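Local coordinates for protein phosphoribosylaminoimidazole-succinocarboxamide synthase (Saccharomyces cerevisiae, PDB 1OBG) that catalyses the ATP-dependent joining of CAIR and L-aspartate to give SAICAR in de novo purine biosynthesis, at residues A[47-52]-A[286-291]; A[196-201]-A[213-218]. All blocks are in the same frame, centred on the assembly; numbering follows the deposited sequence. Where two conformers were deposited one is given.

Contact 1 and contact 2 lie on opposite sides of the chain's centre, with their own centres about 24 Å apart. They share no helix or strand. Contact 1 is partly buried and joins the loop before helix 52-66 to helix 281-299. Contact 2 is fully buried and packs helix 184-208 against strand 210-221. The chemistry follows the place. Contact 1 mixes a methyl contact and an aromatic face with an arginine grip and a magnesium ligand. Contact 2 has no hydrogen bond between its two segments and relies on apolar packing. Each also leads to a bound group, the magnesium ion in contact 1 and adenosine monophosphate in contact 2.

Contact 1. Residues A[47-52]-A[286-291]; sequences NSIPEK and RTRAKY. With MG (magnesium ion), chain E.
Arg288 reaches from helix 281-299 to the turn formed by residues 49-52. Its CB lies 3.7 Å from Ile49 CG2, and the same methyl also rests on the helix backbone at Arg288 CA. CG is anti to the backbone N (chi1 -178°) and the chain stays extended as far as NE, which carries it past the turn. CG and CD pass the carbonyl oxygen of Pro50. NE then donates a hydrogen bond to Pro50 O at 2.8 Å, with an N-H...O angle of 149°. This oxygen lies near the guanidinium plane. At the tip, NH2 meets Glu51 OE2 at 2.6 Å in a salt bridge. Glu51 has two deposited conformers, so this bridge is less certain than the Pro50 bond. In the conformer described, carboxylate and guanidinium are nearly coplanar, 8° apart, and both acceptors lie at the guanidinium edge.

The turn is a type II beta turn, closed by Lys52 N to Ile49 O at 3.0 Å. Glu51 is the N-cap of helix 52-66. The other branch of Ile49 ends in CD1, which packs against Thr287 CB at 3.9 Å. One turn along the helix from Thr287 and Arg288 stands Tyr291. Lys52 CG lies over the centre of its ring in a CH-pi contact, 4.1 Å from the centroid. Lys52 CE continues to the phenol oxygen. Lys52 NZ forms a salt bridge with Asp238 and a hydrogen bond with Arg37 O.

Tyr291 OH binds the magnesium ion at 2.5 Å, and the metal lies in the plane of the ring. Asp238 and Asp258 complete the protein ligands. Lys52 therefore touches the metal site twice, through the face of Tyr291 and through the carboxylate of Asp238. Its positive charge probably tempers the negative charge gathered round the magnesium.

Contact 2. Residues A[196-201]-A[213-218]; sequences KLYSKC and ADTKFE. With AMP (adenosine monophosphate), chain B.
Tyr198 and Leu197 of helix 184-208 meet Phe217 of strand 210-221. Leu197 CB touches Phe217 CZ at 3.7 Å, coming obliquely to the ring. Tyr198 CB approaches Phe217 CE2 at 4.0 Å. The backbone N of Tyr198 lies at the edge of the same ring. The tyrosine ring then runs along the strand toward its start. Its CD1 meets the Thr215 methyl CG2 at 3.9 Å, and its CE1 comes near Asp214 CA. Tyr198 CG is anti to the backbone N (chi1 167°), which swings the ring from the helix to the strand.

The Thr215 methyl lies between the two rings. It sits 3.7 Å above the plane of the Phe217 ring, offset toward the rim. Thr215 OG1 is hydrogen-bonded to Ser240 OG on the neighbouring strand 240-244.

Helix and strand follow each other in the chain, and the helix packs on one face of a mixed, mostly antiparallel sheet. Their axes come within 9.7 Å, and their directions differ by 137°. Thr215 and Phe217 face the helix, as expected for alternate residues of a strand.

The hydroxyl of Tyr198 is hydrogen-bonded to Ile212 O, just before the segment, and lies 3.4 Å from Ala213 O. A valine in place of Tyr198 would probably open a gap beside the Thr215 methyl and leave Ile212 O without this hydroxyl. Val120 and Val118 of strand 112-121 add to the packing round Tyr198 and Phe217, respectively. Asp214 starts away from the helix and forms a salt bridge with Arg241. Past Phe217, Glu218 extends into the nucleotide pocket, where its OE2 accepts a hydrogen bond from the ribose O2' of adenosine monophosphate at 2.6 Å.

Contact 1. Residues A[47-52]-A[286-291]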
loop_
_atom_site.group_PDB
_atom_site.type_symbol
_atom_site.label_atom_id
_atom_site.label_comp_id
_atom_site.label_asym_id
_atom_site.label_seq_id
_atom_site.Cartn_x
_atom_site.Cartn_y
_atom_site.Cartn_z
ATOM N N ASN A 47 20.045 -1.436 4.843
ATOM C CA ASN A 47 20.085 0.013 4.695
ATOM C C ASN A 47 18.783 0.506 4.078
ATOM O O ASN A 47 17.917 -0.279 3.704
ATOM C CB ASN A 47 21.323 0.520 3.917
ATOM C CG ASN A 47 21.568 -0.226 2.607
ATOM O OD1 ASN A 47 21.015 -1.312 2.363
ATOM N ND2 ASN A 47 22.412 0.346 1.756
ATOM N N SER A 48 18.647 1.815 3.975
ATOM C CA SER A 48 17.362 2.397 3.663
ATOM C C SER A 48 17.414 3.079 2.323
ATOM O O SER A 48 18.494 3.251 1.736
ATOM C CB SER A 48 17.037 3.437 4.706
ATOM O OG SER A 48 17.959 4.496 4.515
ATOM N N ILE A 49 16.226 3.448 1.832
ATOM C CA ILE A 49 16.112 4.320 0.685
ATOM C C ILE A 49 15.743 5.704 1.221
ATOM O O ILE A 49 14.587 5.914 1.644
ATOM C CB ILE A 49 14.978 3.819 -0.254
ATOM C CG1 ILE A 49 15.176 2.342 -0.661
ATOM C CG2 ILE A 49 14.774 4.796 -1.403
ATOM C CD1 ILE A 49 16.466 2.048 -1.486
ATOM N N PRO A 50 16.680 6.650 1.199
ATOM C CA PRO A 50 16.432 7.963 1.822
ATOM C C PRO A 50 15.176 8.642 1.288
ATOM O O PRO A 50 15.022 8.808 0.068
ATOM C CB PRO A 50 17.676 8.777 1.478
ATOM C CG PRO A 50 18.776 7.714 1.211
ATOM C CD PRO A 50 18.024 6.567 0.580
ATOM N N GLU A 51 14.300 9.015 2.219
ATOM C CA GLU A 51 13.064 9.751 1.945
ATOM C C GLU A 51 11.936 8.918 1.332
ATOM O O GLU A 51 10.867 9.446 1.044
ATOM C CB GLU A 51 13.342 11.038 1.153
ATOM C CG GLU A 51 14.107 12.053 2.017
ATOM C CD GLU A 51 14.328 13.377 1.319
ATOM O OE1 GLU A 51 13.786 14.405 1.793
ATOM O OE2 GLU A 51 15.044 13.393 0.298
ATOM N N LYS A 52 12.163 7.618 1.164
ATOM C CA LYS A 52 11.120 6.735 0.674
ATOM C C LYS A 52 9.818 6.922 1.472
ATOM O O LYS A 52 8.731 6.931 0.908
ATOM C CB LYS A 52 11.566 5.271 0.759
ATOM C CG LYS A 52 10.448 4.241 0.379
ATOM C CD LYS A 52 10.957 2.783 0.496
ATOM C CE LYS A 52 9.824 1.757 0.418
ATOM N NZ LYS A 52 9.243 1.502 1.800
ATOM N N ARG A 286 19.271 4.307 -7.674
ATOM C CA ARG A 286 18.359 3.951 -8.744
ATOM C C ARG A 286 16.956 3.674 -8.236
ATOM O O ARG A 286 15.992 4.047 -8.876
ATOM C CB ARG A 286 18.888 2.769 -9.561
ATOM C CG ARG A 286 20.169 3.130 -10.296
ATOM C CD ARG A 286 20.583 2.128 -11.361
ATOM N NE ARG A 286 20.649 2.754 -12.688
ATOM C CZ ARG A 286 19.595 3.180 -13.403
ATOM N NH1 ARG A 286 18.353 3.061 -12.937
ATOM N NH2 ARG A 286 19.782 3.730 -14.598
ATOM N N THR A 287 16.851 3.022 -7.087
ATOM C CA THR A 287 15.557 2.720 -6.495
ATOM C C THR A 287 14.907 4.010 -5.975
ATOM O O THR A 287 13.730 4.234 -6.196
ATOM C CB THR A 287 15.729 1.716 -5.347
ATOM O OG1 THR A 287 16.322 0.516 -5.861
ATOM C CG2 THR A 287 14.351 1.280 -4.782
ATOM N N ARG A 288 15.672 4.833 -5.265
ATOM C CA ARG A 288 15.159 6.117 -4.802
ATOM C C ARG A 288 14.575 6.962 -5.965
ATOM O O ARG A 288 13.500 7.537 -5.836
ATOM C CB ARG A 288 16.269 6.878 -4.073
ATOM C CG ARG A 288 15.808 8.199 -3.509
ATOM C CD ARG A 288 16.900 8.913 -2.745
ATOM N NE ARG A 288 16.390 10.090 -2.068
ATOM C CZ ARG A 288 16.488 11.311 -2.554
ATOM N NH1 ARG A 288 17.072 11.508 -3.723
ATOM N NH2 ARG A 288 15.999 12.338 -1.877
ATOM N N ALA A 289 15.292 7.009 -7.095
ATOM C CA ALA A 289 14.852 7.779 -8.252
ATOM C C ALA A 289 13.472 7.339 -8.719
ATOM O O ALA A 289 12.703 8.183 -9.146
ATOM C CB ALA A 289 15.873 7.704 -9.421
ATOM N N LYS A 290 13.163 6.036 -8.627
ATOM C CA LYS A 290 11.863 5.503 -9.027
ATOM C C LYS A 290 10.750 5.944 -8.103
ATOM O O LYS A 290 9.644 6.206 -8.559
ATOM C CB LYS A 290 11.855 3.962 -9.064
ATOM C CG LYS A 290 12.816 3.314 -10.060
ATOM C CD LYS A 290 12.872 4.122 -11.329
ATOM C CE LYS A 290 11.853 3.655 -12.339
ATOM N NZ LYS A 290 12.612 3.136 -13.516
ATOM N N TYR A 291 11.021 6.001 -6.803
ATOM C CA TYR A 291 9.999 6.473 -5.870
ATOM C C TYR A 291 9.704 7.938 -6.124
ATOM O O TYR A 291 8.560 8.370 -6.062
ATOM C CB TYR A 291 10.436 6.265 -4.402
ATOM C CG TYR A 291 10.293 4.825 -3.993
ATOM C CD1 TYR A 291 9.046 4.207 -3.960
ATOM C CD2 TYR A 291 11.412 4.071 -3.668
ATOM C CE1 TYR A 291 8.919 2.865 -3.592
ATOM C CE2 TYR A 291 11.302 2.736 -3.304
ATOM C CZ TYR A 291 10.075 2.142 -3.261
ATOM O OH TYR A 291 10.004 0.821 -2.892
HETATM MG MG MG E . 7.724 -0.073 -2.524
#

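Contact 2. Residues A[196-201]-A[213-218]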
loop_
_atom_site.group_PDB
_atom_site.type_symbol
_atom_site.label_atom_id
_atom_site.label_comp_id
_atom_site.label_asym_id
_atom_site.label_seq_id
_atom_site.Cartn_x
_atom_site.Cartn_y
_atom_site.Cartn_z
ATOM N N LYS A 196 -15.090 0.450 -7.389
ATOM C CA LYS A 196 -15.227 1.868 -7.683
ATOM C C LYS A 196 -13.930 2.621 -7.416
ATOM O O LYS A 196 -13.498 3.393 -8.260
ATOM C CB LYS A 196 -16.361 2.488 -6.853
ATOM C CG LYS A 196 -16.380 4.026 -6.910
ATOM C CD LYS A 196 -17.565 4.659 -6.244
ATOM C CE LYS A 196 -17.549 6.147 -6.640
ATOM N NZ LYS A 196 -18.352 7.009 -5.756
ATOM N N LEU A 197 -13.290 2.402 -6.259
ATOM C CA LEU A 197 -12.074 3.185 -5.945
ATOM C C LEU A 197 -10.924 2.794 -6.864
ATOM O O LEU A 197 -10.171 3.619 -7.378
ATOM C CB LEU A 197 -11.662 2.969 -4.476
ATOM C CG LEU A 197 -12.641 3.415 -3.383
ATOM C CD1 LEU A 197 -12.058 3.132 -1.983
ATOM C CD2 LEU A 197 -13.009 4.889 -3.516
ATOM N N TYR A 198 -10.785 1.505 -7.073
ATOM C CA TYR A 198 -9.685 1.027 -7.885
ATOM C C TYR A 198 -9.766 1.566 -9.319
ATOM O O TYR A 198 -8.783 2.034 -9.873
ATOM C CB TYR A 198 -9.631 -0.513 -7.892
ATOM C CG TYR A 198 -8.697 -1.003 -8.964
ATOM C CD1 TYR A 198 -7.309 -0.982 -8.762
ATOM C CD2 TYR A 198 -9.191 -1.449 -10.202
ATOM C CE1 TYR A 198 -6.442 -1.413 -9.742
ATOM C CE2 TYR A 198 -8.309 -1.875 -11.212
ATOM C CZ TYR A 198 -6.952 -1.864 -10.969
ATOM O OH TYR A 198 -6.074 -2.288 -11.956
ATOM N N SER A 199 -10.944 1.485 -9.902
ATOM C CA SER A 199 -11.157 1.862 -11.308
ATOM C C SER A 199 -10.847 3.320 -11.500
ATOM O O SER A 199 -10.125 3.698 -12.416
ATOM C CB SER A 199 -12.616 1.604 -11.658
ATOM O OG SER A 199 -12.851 1.671 -13.042
ATOM N N LYS A 200 -11.385 4.145 -10.618
ATOM C CA LYS A 200 -11.095 5.579 -10.640
ATOM C C LYS A 200 -9.575 5.847 -10.616
ATOM O O LYS A 200 -9.064 6.591 -11.436
ATOM C CB LYS A 200 -11.783 6.266 -9.445
ATOM C CG LYS A 200 -11.593 7.772 -9.435
ATOM C CD LYS A 200 -12.381 8.445 -8.315
ATOM C CE LYS A 200 -12.005 9.917 -8.250
ATOM N NZ LYS A 200 -13.128 10.683 -7.663
ATOM N N CYS A 201 -8.851 5.237 -9.687
ATOM C CA CYS A 201 -7.404 5.509 -9.562
ATOM C C CYS A 201 -6.612 4.895 -10.696
ATOM O O CYS A 201 -5.651 5.476 -11.183
ATOM C CB CYS A 201 -6.897 4.990 -8.217
ATOM S SG CYS A 201 -7.786 5.886 -6.897
ATOM N N ALA A 213 -1.636 -2.485 -11.565
ATOM C CA ALA A 213 -2.140 -3.785 -12.024
ATOM C C ALA A 213 -3.168 -4.324 -11.047
ATOM O O ALA A 213 -4.129 -4.978 -11.443
ATOM C CB ALA A 213 -0.982 -4.784 -12.202
ATOM N N ASP A 214 -2.943 -4.043 -9.758
ATOM C CA ASP A 214 -3.822 -4.491 -8.696
ATOM C C ASP A 214 -3.480 -3.696 -7.438
ATOM O O ASP A 214 -2.470 -3.004 -7.370
ATOM C CB ASP A 214 -3.663 -6.000 -8.434
ATOM C CG ASP A 214 -2.219 -6.390 -8.211
ATOM O OD1 ASP A 214 -1.671 -7.185 -9.011
ATOM O OD2 ASP A 214 -1.547 -5.946 -7.267
ATOM N N THR A 215 -4.313 -3.796 -6.434
ATOM C CA THR A 215 -4.049 -3.058 -5.224
ATOM C C THR A 215 -4.748 -3.751 -4.065
ATOM O O THR A 215 -5.715 -4.460 -4.274
ATOM C CB THR A 215 -4.498 -1.574 -5.376
ATOM O OG1 THR A 215 -3.870 -0.791 -4.347
ATOM C CG2 THR A 215 -6.003 -1.405 -5.136
ATOM N N LYS A 216 -4.245 -3.526 -2.860
ATOM C CA LYS A 216 -4.825 -4.105 -1.666
ATOM C C LYS A 216 -5.457 -2.947 -0.860
ATOM O O LYS A 216 -4.765 -2.020 -0.448
ATOM C CB LYS A 216 -3.705 -4.813 -0.887
ATOM C CG LYS A 216 -4.134 -5.443 0.446
ATOM C CD LYS A 216 -2.966 -6.184 1.107
ATOM C CE LYS A 216 -2.268 -5.321 2.165
ATOM N NZ LYS A 216 -3.130 -4.217 2.709
ATOM N N PHE A 217 -6.763 -2.980 -0.644
ATOM C CA PHE A 217 -7.380 -1.991 0.225
ATOM C C PHE A 217 -7.631 -2.651 1.580
ATOM O O PHE A 217 -7.801 -3.877 1.669
ATOM C CB PHE A 217 -8.752 -1.528 -0.310
ATOM C CG PHE A 217 -8.694 -0.679 -1.572
ATOM C CD1 PHE A 217 -7.983 0.539 -1.615
ATOM C CD2 PHE A 217 -9.376 -1.088 -2.714
ATOM C CE1 PHE A 217 -7.969 1.322 -2.803
ATOM C CE2 PHE A 217 -9.365 -0.320 -3.885
ATOM C CZ PHE A 217 -8.669 0.868 -3.938
ATOM N N GLU A 218 -7.688 -1.837 2.622
ATOM C CA GLU A 218 -8.280 -2.305 3.855
ATOM C C GLU A 218 -9.354 -1.326 4.285
ATOM O O GLU A 218 -9.184 -0.132 4.133
ATOM C CB GLU A 218 -7.201 -2.453 4.921
ATOM C CG GLU A 218 -6.362 -3.692 4.651
ATOM C CD GLU A 218 -5.274 -3.914 5.682
ATOM O OE1 GLU A 218 -4.540 -4.906 5.518
ATOM O OE2 GLU A 218 -5.159 -3.106 6.625
HETATM P P AMP B . 1.000 -2.448 8.946
HETATM O O1P AMP B . 0.988 -2.043 7.465
HETATM O O2P AMP B . 2.027 -1.714 9.731
HETATM O O3P AMP B . 1.235 -4.041 9.077
HETATM O "O5'" AMP B . -0.420 -2.077 9.595
HETATM C "C5'" AMP B . -0.559 -2.231 10.981
HETATM C "C4'" AMP B . -1.975 -2.675 11.270
HETATM O "O4'" AMP B . -2.790 -1.529 11.424
HETATM C "C3'" AMP B . -2.550 -3.500 10.117
HETATM O "O3'" AMP B . -3.055 -4.703 10.642
HETATM C "C2'" AMP B . -3.684 -2.644 9.586
HETATM O "O2'" AMP B . -4.764 -3.459 9.218
HETATM C "C1'" AMP B . -4.019 -1.785 10.802
HETATM N N9 AMP B . -4.700 -0.508 10.505
HETATM C C8 AMP B . -4.563 0.331 9.423
HETATM N N7 AMP B . -5.405 1.381 9.605
HETATM C C5 AMP B . -6.063 1.228 10.779
HETATM C C6 AMP B . -7.022 1.985 11.459
HETATM N N6 AMP B . -7.347 3.222 11.070
HETATM N N1 AMP B . -7.503 1.519 12.672
HETATM C C2 AMP B . -7.046 0.340 13.217
HETATM N N3 AMP B . -6.092 -0.400 12.539
HETATM C C4 AMP B . -5.617 0.038 11.349
#